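Side-chain contacts in FAD-dependent oxidoreductase (Actinomadura kijaniata, PDB 3M9V), which is a flavin-dependent oxidoreductase of the acyl-CoA dehydrogenase family that takes part in D-kijanose biosynthesis and probably acts on a dTDP-linked sugar: residues A[17-20]-A[24-27]; A[66-71]-A[108-113]; A[71-76]-A[114-119]; A[79-84]-A[256-261]. All coordinates share one frame; numbering follows the deposited sequence.

Contact 1: residues A[17-20]-A[24-27]; sequences YAPV and GRVL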
# COMPACT_ATOMS: atom_id res chain seq x y z
N TYR A 17 3.71 -18.26 -18.75
CA TYR A 17 3.35 -19.61 -18.32
C TYR A 17 4.01 -20.67 -19.19
O TYR A 17 4.16 -21.78 -18.73
CB TYR A 17 1.83 -19.83 -18.28
CG TYR A 17 1.12 -18.96 -17.25
CD1 TYR A 17 0.14 -18.04 -17.63
CD2 TYR A 17 1.36 -19.11 -15.89
CE1 TYR A 17 -0.54 -17.27 -16.68
CE2 TYR A 17 0.72 -18.30 -14.93
CZ TYR A 17 -0.24 -17.39 -15.34
OH TYR A 17 -0.89 -16.56 -14.44
N ALA A 18 4.45 -20.34 -20.41
CA ALA A 18 4.96 -21.36 -21.34
C ALA A 18 5.69 -20.65 -22.46
O ALA A 18 5.36 -19.50 -22.78
CB ALA A 18 3.83 -22.19 -21.95
N PRO A 19 6.71 -21.29 -23.04
CA PRO A 19 7.48 -20.64 -24.11
C PRO A 19 6.59 -20.53 -25.34
O PRO A 19 5.68 -21.33 -25.49
CB PRO A 19 8.61 -21.63 -24.41
CG PRO A 19 8.61 -22.63 -23.31
CD PRO A 19 7.21 -22.64 -22.70
N VAL A 20 6.81 -19.56 -26.21
CA VAL A 20 5.91 -19.41 -27.34
C VAL A 20 6.52 -19.88 -28.65
O VAL A 20 5.88 -19.75 -29.70
CB VAL A 20 5.49 -17.93 -27.49
CG1 VAL A 20 4.74 -17.50 -26.22
CG2 VAL A 20 6.71 -17.04 -27.64
N GLY A 24 12.14 -22.29 -27.90
CA GLY A 24 11.95 -21.93 -26.51
C GLY A 24 11.54 -23.19 -25.76
O GLY A 24 11.97 -23.44 -24.63
N ARG A 25 10.66 -23.99 -26.36
CA ARG A 25 10.27 -25.23 -25.67
C ARG A 25 11.41 -26.21 -25.44
O ARG A 25 11.56 -26.80 -24.36
CB ARG A 25 9.25 -25.99 -26.53
CG ARG A 25 7.82 -25.96 -25.99
CD ARG A 25 6.79 -26.36 -27.05
NE ARG A 25 6.11 -25.19 -27.60
CZ ARG A 25 5.78 -25.03 -28.88
NH1 ARG A 25 5.19 -23.92 -29.28
NH2 ARG A 25 6.06 -26.00 -29.75
N VAL A 26 12.23 -26.40 -26.47
CA VAL A 26 13.43 -27.25 -26.34
C VAL A 26 14.35 -26.77 -25.22
O VAL A 26 14.74 -27.54 -24.34
CB VAL A 26 14.19 -27.31 -27.70
CG1 VAL A 26 15.51 -28.06 -27.54
CG2 VAL A 26 13.29 -27.94 -28.80
N LEU A 27 14.67 -25.49 -25.22
CA LEU A 27 15.40 -24.86 -24.11
C LEU A 27 14.85 -25.23 -22.73
O LEU A 27 15.57 -25.70 -21.84
CB LEU A 27 15.43 -23.34 -24.28
CG LEU A 27 16.09 -22.67 -23.06
CD1 LEU A 27 17.50 -23.22 -22.96
CD2 LEU A 27 16.13 -21.13 -23.19
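P19 sets CB and CG of its ring against the backbone of G24 and R25, and this apolar packing makes up most of the contact. Its CB lies 3.6 Å from G24 C and 3.7 Å from R25 N, while CG comes to 3.7 Å from G24 O, so the pyrrolidine rests on one peptide unit of the helix. G24 has no side chain to stand in the way, and the chain before the helix can therefore fold back to a CA separation of 5.2 Å between P19 and G24. The CG methylene of R25 extends the apolar surface, 4.3 Å from P19 CG.

The polar part is loose. The R25 chain turns back beside the loop because chi1 (-107°) and chi3 (-102°) both depart from the usual staggered values, and its guanidinium ends near two carbonyl oxygens: P19 O stands at the edge of the group, near its plane, and V20 O is 4.2 Å from R25 NH1. That distance is too long for a hydrogen bond, so the charge is likely to feel these oxygens only by weak electrostatic attraction, and R25 itself is exposed. The backbone at the turn is held instead by bonds to neighbours, G24 N to T21 OG1 and V20 N to D83 OD1.

The contact thus joins the loop before helix 22-32 to that helix's first turns. P19 also packs on D83 and V86 of helix 81-94, V20 touches Y82, and L27 reaches A87, which lays the start of helix 22-32 against helix 81-94.

Contact 2: residues A[66-71]-A[108-113]; sequences GATVPA and RGLTLG. With TYD (thymidine-5'-diphosphate), chain B.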
# COMPACT_ATOMS: atom_id res chain seq x y z
N GLY A 66 24.82 -22.04 -25.30
CA GLY A 66 24.59 -21.56 -26.66
C GLY A 66 23.13 -21.47 -27.06
O GLY A 66 22.80 -21.44 -28.25
N ALA A 67 22.23 -21.42 -26.08
CA ALA A 67 20.80 -21.51 -26.41
C ALA A 67 20.35 -20.36 -27.30
O ALA A 67 19.45 -20.53 -28.13
CB ALA A 67 19.91 -21.54 -25.12
N THR A 68 20.92 -19.18 -27.08
CA THR A 68 20.49 -18.00 -27.83
C THR A 68 21.43 -17.65 -29.00
O THR A 68 21.38 -16.56 -29.60
CB THR A 68 20.31 -16.76 -26.92
OG1 THR A 68 21.51 -16.58 -26.15
CG2 THR A 68 19.14 -16.97 -25.92
N VAL A 69 22.32 -18.58 -29.33
CA VAL A 69 23.11 -18.43 -30.56
C VAL A 69 22.24 -18.84 -31.74
O VAL A 69 21.51 -19.83 -31.67
CB VAL A 69 24.38 -19.32 -30.50
CG1 VAL A 69 25.10 -19.29 -31.84
CG2 VAL A 69 25.29 -18.82 -29.36
N PRO A 70 22.27 -18.08 -32.85
CA PRO A 70 21.51 -18.39 -34.06
C PRO A 70 21.70 -19.85 -34.50
O PRO A 70 22.81 -20.40 -34.43
CB PRO A 70 22.14 -17.46 -35.08
CG PRO A 70 22.50 -16.25 -34.28
CD PRO A 70 23.00 -16.80 -32.95
N ALA A 71 20.64 -20.53 -34.92
CA ALA A 71 20.83 -21.87 -35.45
C ALA A 71 21.83 -21.92 -36.62
O ALA A 71 22.59 -22.88 -36.74
CB ALA A 71 19.49 -22.52 -35.84
N ARG A 108 23.52 -11.95 -23.81
CA ARG A 108 24.66 -11.69 -24.70
C ARG A 108 24.56 -12.47 -26.03
O ARG A 108 24.95 -11.95 -27.09
CB ARG A 108 25.97 -11.89 -23.92
CG ARG A 108 27.26 -11.48 -24.62
CD ARG A 108 27.31 -10.03 -25.10
NE ARG A 108 27.44 -9.12 -23.98
CZ ARG A 108 27.49 -7.80 -24.09
NH1 ARG A 108 27.63 -7.05 -23.00
NH2 ARG A 108 27.43 -7.23 -25.29
N GLY A 109 23.99 -13.67 -26.01
CA GLY A 109 23.68 -14.41 -27.24
C GLY A 109 22.85 -13.58 -28.21
O GLY A 109 23.10 -13.53 -29.43
N LEU A 110 21.85 -12.90 -27.66
CA LEU A 110 20.95 -12.05 -28.42
C LEU A 110 21.59 -10.76 -28.91
O LEU A 110 21.33 -10.37 -30.05
CB LEU A 110 19.71 -11.68 -27.59
CG LEU A 110 18.86 -12.84 -27.06
CD1 LEU A 110 17.74 -12.27 -26.15
CD2 LEU A 110 18.25 -13.61 -28.25
N THR A 111 22.40 -10.08 -28.12
CA THR A 111 22.93 -8.83 -28.68
C THR A 111 24.12 -9.10 -29.61
O THR A 111 24.36 -8.32 -30.53
CB THR A 111 23.34 -7.85 -27.57
OG1 THR A 111 24.23 -8.53 -26.68
CG2 THR A 111 22.13 -7.44 -26.76
N LEU A 112 24.87 -10.19 -29.39
CA LEU A 112 25.93 -10.54 -30.31
C LEU A 112 25.33 -11.01 -31.62
O LEU A 112 25.90 -10.70 -32.66
CB LEU A 112 26.90 -11.60 -29.79
CG LEU A 112 27.92 -11.05 -28.79
CD1 LEU A 112 28.79 -12.20 -28.28
CD2 LEU A 112 28.73 -9.86 -29.34
N GLY A 113 24.22 -11.75 -31.56
CA GLY A 113 23.47 -12.14 -32.75
C GLY A 113 23.01 -10.96 -33.59
O GLY A 113 22.89 -11.04 -34.82
PA TYD B . 24.32 -2.55 -24.49
O1A TYD B . 25.78 -2.81 -24.17
O2A TYD B . 23.24 -2.86 -23.46
O3A TYD B . 24.15 -1.04 -25.00
PB TYD B . 25.30 0.00 -24.60
O1B TYD B . 25.64 -0.36 -23.16
O2B TYD B . 24.50 1.28 -24.74
O3B TYD B . 26.37 -0.27 -25.64
O5' TYD B . 23.90 -3.20 -25.90
C5' TYD B . 24.45 -2.77 -27.15
C4' TYD B . 24.19 -4.04 -27.94
O4' TYD B . 22.80 -4.22 -28.18
C3' TYD B . 24.87 -4.10 -29.29
O3' TYD B . 25.81 -5.16 -29.09
C2' TYD B . 23.81 -4.65 -30.23
C1' TYD B . 22.57 -4.93 -29.39
N1 TYD B . 21.37 -4.38 -30.04
C2 TYD B . 20.29 -5.13 -30.23
O2 TYD B . 20.31 -6.33 -29.87
N3 TYD B . 19.21 -4.59 -30.83
C4 TYD B . 19.19 -3.30 -31.23
O4 TYD B . 18.17 -2.83 -31.77
C5 TYD B . 20.31 -2.51 -31.04
C5M TYD B . 20.40 -1.06 -31.45
C6 TYD B . 21.41 -3.09 -30.42
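T68 faces helix 96-118 at G109 and L110, its hydroxyl turned to G109 and its carbon branch to L110; it sits in a type I beta turn from G66 to V69. The hydroxyl sits between the backbone N and the carbonyl carbon (chi1 52°), which turns OG1 onto the bare backbone of G109, 3.3 Å from its CA. A side chain at G109 pointing the same way would run into the hydroxyl. OG1 is buried but not wanting, since it is hydrogen-bonded to L106 O one turn earlier on this helix.

The L110 chain crosses T68 at about a right angle. L110 CD2 is 4.0 Å from T68 CB and 4.2 Å from T68 CG2, so one methyl branch lies across the threonine. The P70 ring approaches the second glycine of this helix face, with P70 CG 4.5 Å from G113 CA. G109 and G113, one turn apart, thus make a smooth strip on which the loop can settle. From the far side of the same turns T111 CB comes within 3.5 Å of TYD C1', so the helix lies between the loop and the nucleotide.

Along the chain the loop connects helices 53-61 and 81-94 of the N-terminal domain. T68 touches V84 and L110 touches L81, both of helix 81-94, V69 and L112 pack on helix 121-136, and L110 leans on V258 of helix 253-260.

Contact 3: residues A[71-76]-A[114-119]; sequences AELGGL and YEWRHG. With TYD (thymidine-5'-diphosphate), chain B.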
# COMPACT_ATOMS: atom_id res chain seq x y z
N ALA A 71 20.64 -20.53 -34.92
CA ALA A 71 20.83 -21.87 -35.45
C ALA A 71 21.83 -21.92 -36.62
O ALA A 71 22.59 -22.88 -36.74
CB ALA A 71 19.49 -22.52 -35.84
N GLU A 72 21.89 -20.88 -37.44
CA GLU A 72 22.91 -20.79 -38.48
C GLU A 72 24.28 -21.13 -37.92
O GLU A 72 25.10 -21.65 -38.66
CB GLU A 72 23.01 -19.38 -39.09
CG GLU A 72 21.82 -18.91 -39.93
CD GLU A 72 20.68 -18.26 -39.15
OE1 GLU A 72 20.09 -17.30 -39.70
OE2 GLU A 72 20.33 -18.68 -38.01
N LEU A 73 24.57 -20.82 -36.65
CA LEU A 73 25.91 -21.00 -36.14
C LEU A 73 26.01 -22.24 -35.27
O LEU A 73 27.04 -22.46 -34.64
CB LEU A 73 26.44 -19.77 -35.40
CG LEU A 73 26.46 -18.54 -36.31
CD1 LEU A 73 26.96 -17.33 -35.56
CD2 LEU A 73 27.44 -18.77 -37.44
N GLY A 74 24.95 -23.04 -35.26
CA GLY A 74 24.91 -24.25 -34.47
C GLY A 74 24.25 -24.14 -33.11
O GLY A 74 24.29 -25.10 -32.34
N GLY A 75 23.67 -22.98 -32.80
CA GLY A 75 22.96 -22.80 -31.54
C GLY A 75 21.51 -23.28 -31.59
O GLY A 75 21.00 -23.62 -32.67
N LEU A 76 20.82 -23.30 -30.45
CA LEU A 76 19.40 -23.64 -30.47
C LEU A 76 18.58 -22.59 -31.18
O LEU A 76 17.44 -22.85 -31.48
CB LEU A 76 18.80 -23.74 -29.08
CG LEU A 76 19.14 -24.89 -28.15
CD1 LEU A 76 18.08 -24.84 -27.05
CD2 LEU A 76 19.04 -26.18 -28.96
N TYR A 114 22.77 -9.83 -32.95
CA TYR A 114 22.41 -8.65 -33.71
C TYR A 114 23.64 -7.96 -34.30
O TYR A 114 23.58 -7.34 -35.37
CB TYR A 114 21.70 -7.70 -32.75
CG TYR A 114 21.28 -6.39 -33.37
CD1 TYR A 114 19.96 -6.17 -33.75
CD2 TYR A 114 22.22 -5.37 -33.56
CE1 TYR A 114 19.58 -4.96 -34.31
CE2 TYR A 114 21.85 -4.16 -34.13
CZ TYR A 114 20.53 -3.98 -34.51
OH TYR A 114 20.15 -2.79 -35.07
N GLU A 115 24.76 -8.00 -33.59
CA GLU A 115 26.01 -7.49 -34.14
C GLU A 115 26.40 -8.29 -35.39
O GLU A 115 26.76 -7.74 -36.43
CB GLU A 115 27.14 -7.63 -33.12
CG GLU A 115 27.03 -6.69 -31.93
CD GLU A 115 27.31 -5.26 -32.36
OE1 GLU A 115 27.32 -4.34 -31.51
OE2 GLU A 115 27.57 -5.04 -33.56
N TRP A 116 26.33 -9.61 -35.26
CA TRP A 116 26.57 -10.53 -36.35
C TRP A 116 25.77 -10.23 -37.62
O TRP A 116 26.32 -10.26 -38.72
CB TRP A 116 26.32 -11.97 -35.87
CG TRP A 116 26.62 -13.02 -36.91
CD1 TRP A 116 27.83 -13.24 -37.51
CD2 TRP A 116 25.71 -13.97 -37.48
NE1 TRP A 116 27.73 -14.26 -38.41
CE2 TRP A 116 26.44 -14.73 -38.42
CE3 TRP A 116 24.36 -14.26 -37.28
CZ2 TRP A 116 25.87 -15.77 -39.16
CZ3 TRP A 116 23.79 -15.28 -38.03
CH2 TRP A 116 24.54 -16.02 -38.96
N ARG A 117 24.48 -9.91 -37.49
CA ARG A 117 23.60 -9.69 -38.64
C ARG A 117 23.62 -8.24 -39.11
O ARG A 117 23.27 -7.99 -40.26
CB ARG A 117 22.15 -10.02 -38.27
CG ARG A 117 21.82 -11.50 -38.12
CD ARG A 117 20.37 -11.67 -37.71
NE ARG A 117 20.11 -12.80 -36.81
CZ ARG A 117 19.90 -14.05 -37.21
NH1 ARG A 117 19.65 -15.02 -36.33
NH2 ARG A 117 19.95 -14.36 -38.50
N HIS A 118 23.98 -7.28 -38.28
CA HIS A 118 23.90 -5.88 -38.68
C HIS A 118 25.16 -5.06 -38.44
O HIS A 118 25.14 -3.84 -38.57
CB HIS A 118 22.75 -5.16 -37.95
CG HIS A 118 21.44 -5.85 -38.14
ND1 HIS A 118 20.69 -5.68 -39.29
CD2 HIS A 118 20.79 -6.77 -37.39
CE1 HIS A 118 19.62 -6.46 -39.22
NE2 HIS A 118 19.65 -7.12 -38.08
N GLY A 119 26.24 -5.70 -38.02
CA GLY A 119 27.44 -4.92 -37.75
C GLY A 119 28.26 -4.83 -39.03
O GLY A 119 27.97 -5.52 -40.01
PA TYD B . 24.32 -2.55 -24.49
O1A TYD B . 25.78 -2.81 -24.17
O2A TYD B . 23.24 -2.86 -23.46
O3A TYD B . 24.15 -1.04 -25.00
PB TYD B . 25.30 0.00 -24.60
O1B TYD B . 25.64 -0.36 -23.16
O2B TYD B . 24.50 1.28 -24.74
O3B TYD B . 26.37 -0.27 -25.64
O5' TYD B . 23.90 -3.20 -25.90
C5' TYD B . 24.45 -2.77 -27.15
C4' TYD B . 24.19 -4.04 -27.94
O4' TYD B . 22.80 -4.22 -28.18
C3' TYD B . 24.87 -4.10 -29.29
O3' TYD B . 25.81 -5.16 -29.09
C2' TYD B . 23.81 -4.65 -30.23
C1' TYD B . 22.57 -4.93 -29.39
N1 TYD B . 21.37 -4.38 -30.04
C2 TYD B . 20.29 -5.13 -30.23
O2 TYD B . 20.31 -6.33 -29.87
N3 TYD B . 19.21 -4.59 -30.83
C4 TYD B . 19.19 -3.30 -31.23
O4 TYD B . 18.17 -2.83 -31.77
C5 TYD B . 20.31 -2.51 -31.04
C5M TYD B . 20.40 -1.06 -31.45
C6 TYD B . 21.41 -3.09 -30.42
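The last turn of helix 96-118, which carries part of the dTDP pocket, meets the 3-10 turn 71-73 by setting W116 against L73 and R117 against E72. W116 has CG anti to the backbone N (chi1 -177°), which sends the indole out to the turn. L73 CD1 sits over one face of the W116 ring in a CH-pi contact, 4.0 Å from the centroid of the six-membered ring, and E72 CB touches W116 CH2 at 3.7 Å. R117 NH2 gives E72 OE1 a salt-bridging hydrogen bond of 3.2 Å at 162°, in the guanidinium plane but 47° out of the carboxylate plane. W116 CZ3 lies over one guanidinium face.

On the ligand side, the thymine covers one face of Y114, with TYD N3 3.4 Å from Y114 CD1, and H118 CD2 lies over the opposite face. TYD O3' donates to E115 OE1 (3.0 Å), which in addition forms a salt bridge with R242. An alanine at Y114 would lack this ring and would probably leave the base without its flat support, freer to shift.

L73 also packs on L131 and R132 of helix 121-136, W116 and R117 lie against P70, and L76 reaches L27 and R30 of helix 22-32.

Contact 4: residues A[79-84]-A[256-261]; sequences DRLYDV and QTVSSV. With TYD (thymidine-5'-diphosphate), chain B.
No flat side chain stacks across this contact: L81 meets V258 and V261 with methyl groups, and the flat groups lie to either end. The Y82 ring has D83 OD1 at its edge, in plane, whereas the amide of Q256 points to the diphosphate. Between them L81 splits its two branches. CD1 is 3.8 Å from V261 CG1, and CD2 rests 3.6 Å from V258 O and 4.4 Å from V258 CG1. V261 holds CG1 between its backbone N and carbonyl carbon (chi1 75°), where both leucine methyls can reach it; the two side chains cross at about a right angle.

V258 also borders the ligand, its CG1 3.8 Å from TYD O2 on the base. Q256 is extended beyond CG, which carries NE2 out to TYD O2B for a bond of 2.9 Å at 165°. S259 OG lies 2.7 Å from TYD O2A, with G255 O a second acceptor within reach of its one proton. A leucine in place of Q256 has no amide N-H to offer O2B, and the terminal phosphate would probably be held less firmly.

D319 accepts from L81 N and Y82 N with its two carboxylate oxygens, fixing the start of helix 81-94. The arrangement joins an N-terminal-domain helix to helix 253-260 of the C-terminal domain, as in the acyl-CoA dehydrogenase fold, and backs one wall of the dTDP pocket.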
# COMPACT_ATOMS: atom_id res chain seq x y z
N ASP A 79 15.34 -16.94 -29.92
CA ASP A 79 15.51 -15.53 -30.25
C ASP A 79 14.39 -14.66 -29.69
O ASP A 79 14.43 -13.46 -29.98
CB ASP A 79 15.58 -15.35 -31.77
CG ASP A 79 14.26 -15.67 -32.43
OD1 ASP A 79 13.35 -16.29 -31.83
OD2 ASP A 79 14.11 -15.28 -33.59
N ARG A 80 13.47 -15.18 -28.88
CA ARG A 80 12.53 -14.30 -28.18
C ARG A 80 12.94 -13.99 -26.74
O ARG A 80 13.22 -14.89 -25.95
CB ARG A 80 11.17 -14.98 -28.04
CG ARG A 80 10.39 -15.30 -29.31
CD ARG A 80 10.08 -14.11 -30.18
NE ARG A 80 9.48 -14.66 -31.39
CZ ARG A 80 8.18 -14.81 -31.59
NH1 ARG A 80 7.30 -14.42 -30.67
NH2 ARG A 80 7.73 -15.32 -32.73
N LEU A 81 12.88 -12.71 -26.38
CA LEU A 81 13.11 -12.35 -24.99
C LEU A 81 12.10 -13.06 -24.07
O LEU A 81 12.38 -13.43 -22.93
CB LEU A 81 13.02 -10.83 -24.85
CG LEU A 81 14.22 -10.09 -25.48
CD1 LEU A 81 13.72 -8.69 -25.77
CD2 LEU A 81 15.45 -10.06 -24.55
N TYR A 82 10.88 -13.18 -24.58
CA TYR A 82 9.82 -13.78 -23.79
C TYR A 82 10.27 -15.19 -23.48
O TYR A 82 10.14 -15.60 -22.34
CB TYR A 82 8.53 -13.79 -24.60
CG TYR A 82 7.32 -14.31 -23.85
CD1 TYR A 82 6.43 -13.40 -23.26
CD2 TYR A 82 7.06 -15.67 -23.75
CE1 TYR A 82 5.31 -13.81 -22.58
CE2 TYR A 82 5.91 -16.10 -23.06
CZ TYR A 82 5.06 -15.15 -22.50
OH TYR A 82 3.90 -15.48 -21.84
N ASP A 83 10.77 -15.97 -24.44
CA ASP A 83 11.14 -17.32 -24.06
C ASP A 83 12.36 -17.40 -23.16
O ASP A 83 12.44 -18.34 -22.36
CB ASP A 83 11.40 -18.23 -25.27
CG ASP A 83 10.11 -18.57 -25.98
OD1 ASP A 83 9.04 -18.26 -25.42
OD2 ASP A 83 10.14 -19.15 -27.07
N VAL A 84 13.30 -16.46 -23.33
CA VAL A 84 14.44 -16.44 -22.43
C VAL A 84 13.92 -16.17 -21.01
O VAL A 84 14.38 -16.78 -20.05
CB VAL A 84 15.45 -15.33 -22.82
CG1 VAL A 84 16.54 -15.21 -21.74
CG2 VAL A 84 16.09 -15.63 -24.17
N GLN A 256 20.05 -1.60 -24.88
CA GLN A 256 20.03 -1.73 -23.43
C GLN A 256 18.81 -2.49 -22.94
O GLN A 256 18.83 -3.14 -21.88
CB GLN A 256 20.08 -0.36 -22.77
CG GLN A 256 21.42 0.29 -23.03
CD GLN A 256 21.37 1.76 -22.74
OE1 GLN A 256 20.53 2.23 -21.97
NE2 GLN A 256 22.27 2.50 -23.36
N THR A 257 17.74 -2.42 -23.72
CA THR A 257 16.55 -3.14 -23.33
C THR A 257 16.76 -4.63 -23.59
O THR A 257 16.54 -5.48 -22.73
CB THR A 257 15.31 -2.58 -24.06
OG1 THR A 257 15.10 -1.23 -23.62
CG2 THR A 257 14.08 -3.42 -23.70
N VAL A 258 17.20 -4.94 -24.81
CA VAL A 258 17.48 -6.32 -25.17
C VAL A 258 18.44 -6.92 -24.14
O VAL A 258 18.27 -8.05 -23.68
CB VAL A 258 17.98 -6.44 -26.63
CG1 VAL A 258 18.46 -7.86 -26.93
CG2 VAL A 258 16.87 -6.08 -27.66
N SER A 259 19.47 -6.15 -23.77
CA SER A 259 20.44 -6.61 -22.78
C SER A 259 19.90 -6.98 -21.41
O SER A 259 20.57 -7.74 -20.71
CB SER A 259 21.47 -5.50 -22.50
OG SER A 259 22.27 -5.41 -23.66
N SER A 260 18.78 -6.40 -20.96
CA SER A 260 18.43 -6.52 -19.56
C SER A 260 17.00 -6.93 -19.25
O SER A 260 16.73 -7.40 -18.14
CB SER A 260 18.62 -5.16 -18.85
OG SER A 260 20.01 -4.97 -18.68
N VAL A 261 16.09 -6.76 -20.20
CA VAL A 261 14.65 -6.90 -19.92
C VAL A 261 14.22 -8.31 -19.52
O VAL A 261 13.28 -8.51 -18.72
CB VAL A 261 13.76 -6.30 -21.05
CG1 VAL A 261 13.76 -7.22 -22.27
CG2 VAL A 261 12.34 -6.16 -20.48
PA TYD B . 24.32 -2.55 -24.49
O1A TYD B . 25.78 -2.81 -24.17
O2A TYD B . 23.24 -2.86 -23.46
O3A TYD B . 24.15 -1.04 -25.00
PB TYD B . 25.30 0.00 -24.60
O1B TYD B . 25.64 -0.36 -23.16
O2B TYD B . 24.50 1.28 -24.74
O3B TYD B . 26.37 -0.27 -25.64
O5' TYD B . 23.90 -3.20 -25.90
C5' TYD B . 24.45 -2.77 -27.15
C4' TYD B . 24.19 -4.04 -27.94
O4' TYD B . 22.80 -4.22 -28.18
C3' TYD B . 24.87 -4.10 -29.29
O3' TYD B . 25.81 -5.16 -29.09
C2' TYD B . 23.81 -4.65 -30.23
C1' TYD B . 22.57 -4.93 -29.39
N1 TYD B . 21.37 -4.38 -30.04
C2 TYD B . 20.29 -5.13 -30.23
O2 TYD B . 20.31 -6.33 -29.87
N3 TYD B . 19.21 -4.59 -30.83
C4 TYD B . 19.19 -3.30 -31.23
O4 TYD B . 18.17 -2.83 -31.77
C5 TYD B . 20.31 -2.51 -31.04
C5M TYD B . 20.40 -1.06 -31.45
C6 TYD B . 21.41 -3.09 -30.42

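How the contacts relate
Contacts 2 and 4 are buried, contact 1 is partly buried and contact 3 lies at the surface, and their chemistry follows: methyls and bare glycine backbone inside, a salt bridge and an indole face outside, and a proline ring on helix backbone with an exposed arginine in contact 1. Contacts 2 and 3 share A71 and use successive turns of helix 96-118. Contact 4 meets contact 2 where L110 CD1 packs on L81 CD2 at 3.6 Å and T111 on V258 and S259; contacts 2, 3 and 4 all touch the nucleotide. Away from that site, contact 1 adjoins contact 4 where A18 and G24 touch Y82 and D83, contact 2 at A67 and contact 3 at L76.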